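PDB 6J3A: gamma-glutamyltranspeptidase from Streptomyces lincolnensis, which probably hydrolyses or transfers gamma-glutamyl-type amides as an LmbA-like member of the N-terminal nucleophile hydrolase superfamily. Local coordinates for residues 151-159 / 170-178; 438-446 / 453-461. All blocks are in the same frame, centred on the assembly; numbering follows the deposited sequence.

Interaction 1. Residues 151-159 / 170-178; sequences TVETVRELF and YLPGGKAPR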
loop_
_atom_site.group_PDB
_atom_site.type_symbol
_atom_site.label_atom_id
_atom_site.label_comp_id
_atom_site.label_asym_id
_atom_site.label_seq_id
_atom_site.Cartn_x
_atom_site.Cartn_y
_atom_site.Cartn_z
ATOM N N THR A 151 -3.899 10.867 -21.978
ATOM C CA THR A 151 -2.695 11.310 -22.700
ATOM C C THR A 151 -2.815 11.021 -24.187
ATOM O O THR A 151 -2.618 11.903 -25.008
ATOM C CB THR A 151 -1.391 10.645 -22.188
ATOM O OG1 THR A 151 -1.156 10.995 -20.821
ATOM C CG2 THR A 151 -0.181 11.111 -22.991
ATOM N N VAL A 152 -3.116 9.775 -24.525
ATOM C CA VAL A 152 -3.366 9.391 -25.915
ATOM C C VAL A 152 -4.393 10.332 -26.563
ATOM O O VAL A 152 -4.139 10.857 -27.645
ATOM C CB VAL A 152 -3.814 7.919 -26.027
ATOM C CG1 VAL A 152 -4.301 7.593 -27.432
ATOM C CG2 VAL A 152 -2.666 6.983 -25.666
ATOM N N GLU A 153 -5.525 10.569 -25.897
ATOM C CA GLU A 153 -6.560 11.476 -26.441
ATOM C C GLU A 153 -6.034 12.890 -26.765
ATOM O O GLU A 153 -6.526 13.521 -27.691
ATOM C CB GLU A 153 -7.787 11.579 -25.513
ATOM C CG GLU A 153 -8.678 10.330 -25.424
ATOM C CD GLU A 153 -9.419 9.980 -26.704
ATOM O OE1 GLU A 153 -9.393 10.771 -27.668
ATOM O OE2 GLU A 153 -10.037 8.892 -26.743
ATOM N N THR A 154 -5.032 13.363 -26.025
ATOM C CA THR A 154 -4.400 14.674 -26.283
ATOM C C THR A 154 -3.689 14.786 -27.645
ATOM O O THR A 154 -3.564 15.882 -28.202
ATOM C CB THR A 154 -3.326 15.053 -25.228
ATOM O OG1 THR A 154 -2.223 14.133 -25.273
ATOM C CG2 THR A 154 -3.898 15.092 -23.837
ATOM N N VAL A 155 -3.189 13.651 -28.128
ATOM C CA VAL A 155 -2.441 13.561 -29.384
ATOM C C VAL A 155 -3.176 12.647 -30.351
ATOM O O VAL A 155 -2.550 11.908 -31.113
ATOM C CB VAL A 155 -0.989 13.039 -29.168
ATOM C CG1 VAL A 155 -0.147 14.095 -28.463
ATOM C CG2 VAL A 155 -0.949 11.705 -28.413
ATOM N N ARG A 156 -4.505 12.685 -30.320
ATOM C CA ARG A 156 -5.302 11.810 -31.180
ATOM C C ARG A 156 -5.124 12.210 -32.637
ATOM O O ARG A 156 -4.830 11.368 -33.484
ATOM C CB ARG A 156 -6.790 11.854 -30.812
ATOM C CG ARG A 156 -7.657 10.972 -31.706
ATOM C CD ARG A 156 -9.138 11.061 -31.387
ATOM N NE ARG A 156 -9.524 10.059 -30.403
ATOM C CZ ARG A 156 -9.651 8.750 -30.635
ATOM N NH1 ARG A 156 -9.426 8.226 -31.834
ATOM N NH2 ARG A 156 -9.999 7.945 -29.643
ATOM N N GLU A 157 -5.314 13.498 -32.907
ATOM C CA GLU A 157 -5.182 14.045 -34.254
ATOM C C GLU A 157 -3.792 13.790 -34.821
ATOM O O GLU A 157 -3.661 13.283 -35.931
ATOM C CB GLU A 157 -5.481 15.543 -34.251
ATOM C CG GLU A 157 -5.177 16.218 -35.587
ATOM C CD GLU A 157 -5.991 17.470 -35.832
ATOM O OE1 GLU A 157 -6.518 18.046 -34.856
ATOM O OE2 GLU A 157 -6.094 17.881 -37.010
ATOM N N LEU A 158 -2.768 14.155 -34.052
ATOM C CA LEU A 158 -1.378 13.898 -34.427
ATOM C C LEU A 158 -1.118 12.433 -34.805
ATOM O O LEU A 158 -0.405 12.153 -35.761
ATOM C CB LEU A 158 -0.449 14.311 -33.283
ATOM C CG LEU A 158 1.068 14.306 -33.527
ATOM C CD1 LEU A 158 1.465 15.247 -34.658
ATOM C CD2 LEU A 158 1.817 14.705 -32.263
ATOM N N PHE A 159 -1.711 11.511 -34.054
ATOM C CA PHE A 159 -1.527 10.066 -34.268
ATOM C C PHE A 159 -2.212 9.583 -35.539
ATOM O O PHE A 159 -1.619 8.855 -36.348
ATOM C CB PHE A 159 -2.100 9.280 -33.075
ATOM C CG PHE A 159 -1.146 9.095 -31.918
ATOM C CD1 PHE A 159 -0.039 9.922 -31.719
ATOM C CD2 PHE A 159 -1.387 8.088 -30.999
ATOM C CE1 PHE A 159 0.816 9.724 -30.646
ATOM C CE2 PHE A 159 -0.539 7.894 -29.918
ATOM C CZ PHE A 159 0.566 8.713 -29.745
ATOM N N TYR A 170 -1.731 2.495 -30.058
ATOM C CA TYR A 170 -2.515 3.152 -29.002
ATOM C C TYR A 170 -3.964 3.499 -29.355
ATOM O O TYR A 170 -4.757 3.804 -28.464
ATOM C CB TYR A 170 -1.772 4.398 -28.499
ATOM C CG TYR A 170 -0.524 4.039 -27.711
ATOM C CD1 TYR A 170 -0.615 3.527 -26.409
ATOM C CD2 TYR A 170 0.749 4.175 -28.267
ATOM C CE1 TYR A 170 0.527 3.181 -25.683
ATOM C CE2 TYR A 170 1.893 3.829 -27.547
ATOM C CZ TYR A 170 1.779 3.335 -26.258
ATOM O OH TYR A 170 2.914 2.999 -25.551
ATOM N N LEU A 171 -4.308 3.439 -30.640
ATOM C CA LEU A 171 -5.666 3.675 -31.106
ATOM C C LEU A 171 -6.116 2.531 -32.020
ATOM O O LEU A 171 -6.635 2.781 -33.110
ATOM C CB LEU A 171 -5.739 5.007 -31.860
ATOM C CG LEU A 171 -5.447 6.316 -31.131
ATOM C CD1 LEU A 171 -5.542 7.471 -32.118
ATOM C CD2 LEU A 171 -6.407 6.555 -29.981
ATOM N N PRO A 172 -5.919 1.267 -31.592
ATOM C CA PRO A 172 -6.422 0.168 -32.430
ATOM C C PRO A 172 -7.923 0.321 -32.660
ATOM O O PRO A 172 -8.681 0.443 -31.688
ATOM C CB PRO A 172 -6.140 -1.084 -31.593
ATOM C CG PRO A 172 -6.058 -0.586 -30.187
ATOM C CD PRO A 172 -5.455 0.784 -30.278
ATOM N N GLY A 173 -8.322 0.366 -33.933
ATOM C CA GLY A 173 -9.699 0.679 -34.327
ATOM C C GLY A 173 -10.174 2.064 -33.908
ATOM O O GLY A 173 -11.367 2.302 -33.772
ATOM N N GLY A 174 -9.247 2.988 -33.694
ATOM C CA GLY A 174 -9.587 4.300 -33.132
ATOM C C GLY A 174 -9.935 4.328 -31.646
ATOM O O GLY A 174 -10.323 5.376 -31.122
ATOM N N LYS A 175 -9.775 3.194 -30.962
ATOM C CA LYS A 175 -10.140 3.049 -29.553
ATOM C C LYS A 175 -8.925 3.339 -28.674
ATOM O O LYS A 175 -7.937 2.590 -28.683
ATOM C CB LYS A 175 -10.678 1.638 -29.266
ATOM N N ALA A 176 -9.010 4.439 -27.928
ATOM C CA ALA A 176 -8.016 4.788 -26.916
ATOM C C ALA A 176 -8.079 3.820 -25.718
ATOM O O ALA A 176 -9.114 3.173 -25.502
ATOM C CB ALA A 176 -8.232 6.220 -26.441
ATOM N N PRO A 177 -6.972 3.710 -24.938
ATOM C CA PRO A 177 -6.980 2.909 -23.709
ATOM C C PRO A 177 -8.011 3.399 -22.701
ATOM O O PRO A 177 -8.152 4.605 -22.493
ATOM C CB PRO A 177 -5.566 3.099 -23.152
ATOM C CG PRO A 177 -4.733 3.378 -24.343
ATOM C CD PRO A 177 -5.613 4.203 -25.235
ATOM N N ARG A 178 -8.739 2.456 -22.111
ATOM C CA ARG A 178 -9.754 2.764 -21.098
ATOM C C ARG A 178 -9.375 2.078 -19.776
ATOM O O ARG A 178 -8.924 0.923 -19.778
ATOM C CB ARG A 178 -11.174 2.322 -21.522
ATOM C CG ARG A 178 -11.378 1.957 -22.988
ATOM C CD ARG A 178 -12.862 1.767 -23.302
#

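Interaction 2. Residues 438-446 / 453-461; sequences PSGGWLQSN and GFPLGTRLQ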
loop_
_atom_site.group_PDB
_atom_site.type_symbol
_atom_site.label_atom_id
_atom_site.label_comp_id
_atom_site.label_asym_id
_atom_site.label_seq_id
_atom_site.Cartn_x
_atom_site.Cartn_y
_atom_site.Cartn_z
ATOM N N PRO A 438 13.812 6.629 -14.008
ATOM C CA PRO A 438 13.713 6.411 -15.449
ATOM C C PRO A 438 12.636 7.258 -16.118
ATOM O O PRO A 438 11.590 7.521 -15.531
ATOM C CB PRO A 438 13.379 4.923 -15.558
ATOM C CG PRO A 438 12.619 4.645 -14.324
ATOM C CD PRO A 438 13.263 5.483 -13.262
ATOM N N SER A 439 12.903 7.655 -17.356
ATOM C CA SER A 439 12.064 8.605 -18.063
ATOM C C SER A 439 12.351 8.552 -19.548
ATOM O O SER A 439 13.248 7.838 -19.988
ATOM C CB SER A 439 12.349 10.013 -17.540
ATOM O OG SER A 439 11.499 10.978 -18.133
ATOM N N GLY A 440 11.569 9.314 -20.308
ATOM C CA GLY A 440 11.764 9.468 -21.747
ATOM C C GLY A 440 11.267 8.289 -22.558
ATOM O O GLY A 440 11.096 7.180 -22.035
ATOM N N GLY A 441 11.037 8.534 -23.846
ATOM C CA GLY A 441 10.492 7.523 -24.745
ATOM C C GLY A 441 9.015 7.311 -24.490
ATOM O O GLY A 441 8.491 6.229 -24.734
ATOM N N TRP A 442 8.352 8.369 -24.015
ATOM C CA TRP A 442 6.918 8.335 -23.760
ATOM C C TRP A 442 6.125 8.429 -25.052
ATOM O O TRP A 442 6.656 8.847 -26.091
ATOM C CB TRP A 442 6.477 9.411 -22.757
ATOM C CG TRP A 442 6.949 10.809 -22.998
ATOM C CD1 TRP A 442 6.649 11.610 -24.053
ATOM C CD2 TRP A 442 7.776 11.583 -22.125
ATOM N NE1 TRP A 442 7.249 12.837 -23.899
ATOM C CE2 TRP A 442 7.950 12.845 -22.727
ATOM C CE3 TRP A 442 8.391 11.331 -20.887
ATOM C CZ2 TRP A 442 8.725 13.854 -22.143
ATOM C CZ3 TRP A 442 9.161 12.334 -20.302
ATOM C CH2 TRP A 442 9.321 13.580 -20.928
ATOM N N LEU A 443 4.854 8.043 -24.977
ATOM C CA LEU A 443 4.034 7.824 -26.179
ATOM C C LEU A 443 3.625 9.072 -26.950
ATOM O O LEU A 443 3.339 8.970 -28.137
ATOM C CB LEU A 443 2.766 7.022 -25.842
ATOM C CG LEU A 443 1.678 7.636 -24.930
ATOM C CD1 LEU A 443 0.657 8.519 -25.655
ATOM C CD2 LEU A 443 0.932 6.524 -24.203
ATOM N N GLN A 444 3.621 10.231 -26.295
ATOM C CA GLN A 444 2.941 11.429 -26.811
ATOM C C GLN A 444 3.875 12.390 -27.545
ATOM O O GLN A 444 3.443 13.486 -27.936
ATOM C CB GLN A 444 2.220 12.195 -25.681
ATOM C CG GLN A 444 3.131 12.869 -24.653
ATOM C CD GLN A 444 3.353 12.062 -23.375
ATOM O OE1 GLN A 444 3.423 12.640 -22.294
ATOM N NE2 GLN A 444 3.475 10.736 -23.487
ATOM N N SER A 445 5.141 11.989 -27.715
ATOM C CA SER A 445 6.184 12.881 -28.258
ATOM C C SER A 445 7.089 12.312 -29.371
ATOM O O SER A 445 7.915 13.045 -29.910
ATOM C CB SER A 445 7.026 13.423 -27.102
ATOM O OG SER A 445 6.216 14.158 -26.184
ATOM N N ASN A 446 6.927 11.038 -29.727
ATOM C CA ASN A 446 7.493 10.505 -30.970
ATOM C C ASN A 446 6.611 9.396 -31.522
ATOM O O ASN A 446 5.947 8.682 -30.767
ATOM C CB ASN A 446 8.923 9.979 -30.772
ATOM C CG ASN A 446 9.989 10.983 -31.193
ATOM O OD1 ASN A 446 10.056 11.396 -32.348
ATOM N ND2 ASN A 446 10.850 11.355 -30.255
ATOM N N GLY A 453 7.511 -1.280 -31.086
ATOM C CA GLY A 453 6.347 -1.031 -30.255
ATOM C C GLY A 453 6.469 0.187 -29.368
ATOM O O GLY A 453 5.536 0.491 -28.637
ATOM N N PHE A 454 7.600 0.885 -29.425
ATOM C CA PHE A 454 7.814 2.082 -28.597
ATOM C C PHE A 454 8.584 3.140 -29.388
ATOM O O PHE A 454 9.266 2.798 -30.350
ATOM C CB PHE A 454 8.562 1.740 -27.297
ATOM C CG PHE A 454 9.851 1.006 -27.520
ATOM C CD1 PHE A 454 11.032 1.696 -27.766
ATOM C CD2 PHE A 454 9.884 -0.384 -27.502
ATOM C CE1 PHE A 454 12.220 1.009 -27.979
ATOM C CE2 PHE A 454 11.072 -1.071 -27.713
ATOM C CZ PHE A 454 12.240 -0.374 -27.951
ATOM N N PRO A 455 8.491 4.425 -28.971
ATOM C CA PRO A 455 9.183 5.514 -29.641
ATOM C C PRO A 455 10.550 5.880 -29.056
ATOM O O PRO A 455 10.930 5.431 -27.981
ATOM C CB PRO A 455 8.226 6.688 -29.432
ATOM C CG PRO A 455 7.585 6.417 -28.113
ATOM C CD PRO A 455 7.646 4.936 -27.869
ATOM N N LEU A 456 11.250 6.730 -29.795
ATOM C CA LEU A 456 12.446 7.413 -29.319
ATOM C C LEU A 456 12.131 8.542 -28.330
ATOM O O LEU A 456 10.997 9.055 -28.252
ATOM C CB LEU A 456 13.223 7.989 -30.505
ATOM C CG LEU A 456 13.983 6.963 -31.350
ATOM C CD1 LEU A 456 14.232 7.499 -32.751
ATOM C CD2 LEU A 456 15.300 6.592 -30.691
ATOM N N GLY A 457 13.173 8.929 -27.598
ATOM C CA GLY A 457 13.072 9.943 -26.556
ATOM C C GLY A 457 13.072 11.356 -27.093
ATOM O O GLY A 457 13.040 11.565 -28.301
ATOM N N THR A 458 13.092 12.324 -26.183
ATOM C CA THR A 458 13.057 13.743 -26.535
ATOM C C THR A 458 13.900 14.616 -25.594
ATOM O O THR A 458 13.551 15.779 -25.344
ATOM C CB THR A 458 11.614 14.268 -26.495
ATOM O OG1 THR A 458 11.062 14.044 -25.191
ATOM C CG2 THR A 458 10.746 13.580 -27.560
ATOM N N ARG A 459 15.010 14.075 -25.085
ATOM C CA ARG A 459 15.758 14.763 -24.017
ATOM C C ARG A 459 16.640 15.903 -24.519
ATOM O O ARG A 459 16.922 16.835 -23.765
ATOM C CB ARG A 459 16.581 13.779 -23.187
ATOM C CG ARG A 459 17.029 14.277 -21.806
ATOM C CD ARG A 459 15.891 14.570 -20.838
ATOM N NE ARG A 459 15.026 13.408 -20.651
ATOM C CZ ARG A 459 13.962 13.354 -19.861
ATOM N NH1 ARG A 459 13.585 14.409 -19.147
ATOM N NH2 ARG A 459 13.254 12.229 -19.795
ATOM N N LEU A 460 17.043 15.864 -25.789
ATOM C CA LEU A 460 17.784 16.994 -26.386
ATOM C C LEU A 460 17.013 18.312 -26.354
ATOM O O LEU A 460 17.602 19.373 -26.538
ATOM C CB LEU A 460 18.233 16.688 -27.820
ATOM C CG LEU A 460 19.119 15.450 -27.978
ATOM C CD1 LEU A 460 19.516 15.239 -29.427
ATOM C CD2 LEU A 460 20.368 15.564 -27.131
ATOM N N GLN A 461 15.710 18.250 -26.094
ATOM C CA GLN A 461 14.902 19.455 -25.917
ATOM C C GLN A 461 15.393 20.397 -24.831
ATOM O O GLN A 461 15.070 21.579 -24.853
ATOM C CB GLN A 461 13.430 19.102 -25.694
ATOM C CG GLN A 461 13.030 18.747 -24.277
ATOM C CD GLN A 461 11.552 18.461 -24.191
ATOM O OE1 GLN A 461 10.736 19.382 -24.082
ATOM N NE2 GLN A 461 11.191 17.185 -24.261
HETATM O O HOH W 1 10.537 4.181 -25.517
HETATM O O HOH W 2 9.987 11.108 -24.859
HETATM O O HOH W 3 8.731 10.171 -26.821
#

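Interaction 1. Residues 151-159 / 170-178
R156 clasps the backbone carbonyl of G174 end-on, with R156 NH1 3.1 Å and R156 NH2 3.0 Å from G174 O. The two bonds bend moderately, at 145° and 150°, and both donors approach from the same face of the carbonyl, tilted off its plane, while the oxygen stays close to the plane of the guanidinium. Over one face of that guanidinium lies L171 CD2, offset toward the rim. The same methyl carbon sits 3.5 Å from V152 CG1, and the other branch, L171 CD1, rests at the edge of F159 beside its CB. V152 works with both methyls: CG1, anti to the backbone N (chi1 170°), meets L171, whereas CG2 lies 3.9 Å from Y170 CB and also touches P177 CD. A176 closes the row, its CB 3.2 Å from E153 OE2.

What aims the arginine is E153, which takes R156 side-on: R156 NE is 2.8 Å from E153 OE1, and R156 NH2 is 3.1 Å from E153 OE2, both on the syn side of the carboxylate. This salt bridge spans the break between helices 146-154 and 156-161, where V155 serves as N-cap. E160 forms a second salt bridge through R156 NH1. On the loop side, G174 N bonds to L171 O, folding back the turn that presents the G174 carbonyl. A leucine in place of R156 would probably leave G174 O without its two donors and set the E153 carboxylate free to turn. The positive charge of the guanidinium is probably shared between the E153 and E160 carboxylates, and its rotation is fixed by bonds along two edges, which ties the helix break to the loop after helix 164-170.

Interaction 2. Residues 438-446 / 453-461
The short antiparallel hairpin of strands 448-449 and 454-455 brings together the chain running into it and the chain leaving it, and the type I turn from W442 to S445 packs here against the 455-459 run. P455 packs against the start of the turn, its CG 3.3 Å from W442 O and its CB against N446 CB. N446 ND2 donates to L456 O at 3.1 Å, but from above the carbonyl plane, not on a lone pair. T458 CG2 lies 3.8 Å from S445 CB. W442 carries its ring back toward the second segment because CG stands between the backbone N and the carbonyl carbon (chi1 49°); CZ2 thereby comes to 3.8 Å from T458 OG1, and NE1 makes a weak bond to S445 OG.

At the far end R459 NH2 donates to S439 OG at 2.7 Å, near the guanidinium plane, while R459 NE forms a salt bridge with E60; S439 OG also bonds to T421.

Three waters complete the seam. One donates to G441 O and P455 O, another joins G441 N to T458 OG1, and the third donates to W442 O, 2.6 Å away, and to L456 O. Much of the polar backbone buried between the segments is thus satisfied through water, and the R459 charge is likely to be balanced by E60.

Along the chain the two contacts come in series, interaction 1 closing at 178 well before interaction 2 opens at 438, yet their centres lie only about 16 Å apart on the same side of the molecule. Interaction 2 is the deeper, its centre about 13 Å from the centre of the chain against about 25 Å for interaction 1. L443 joins them directly: its CD1 packs on V152 CG2 (3.7 Å), its CD2 on Y170 CE1, and its carbonyl faces F159 CZ. The peripheral helices 146-154 and 156-161 thus lie against the loop that follows strand 433-436, one of the antiparallel strands of this Ntn-hydrolase fold.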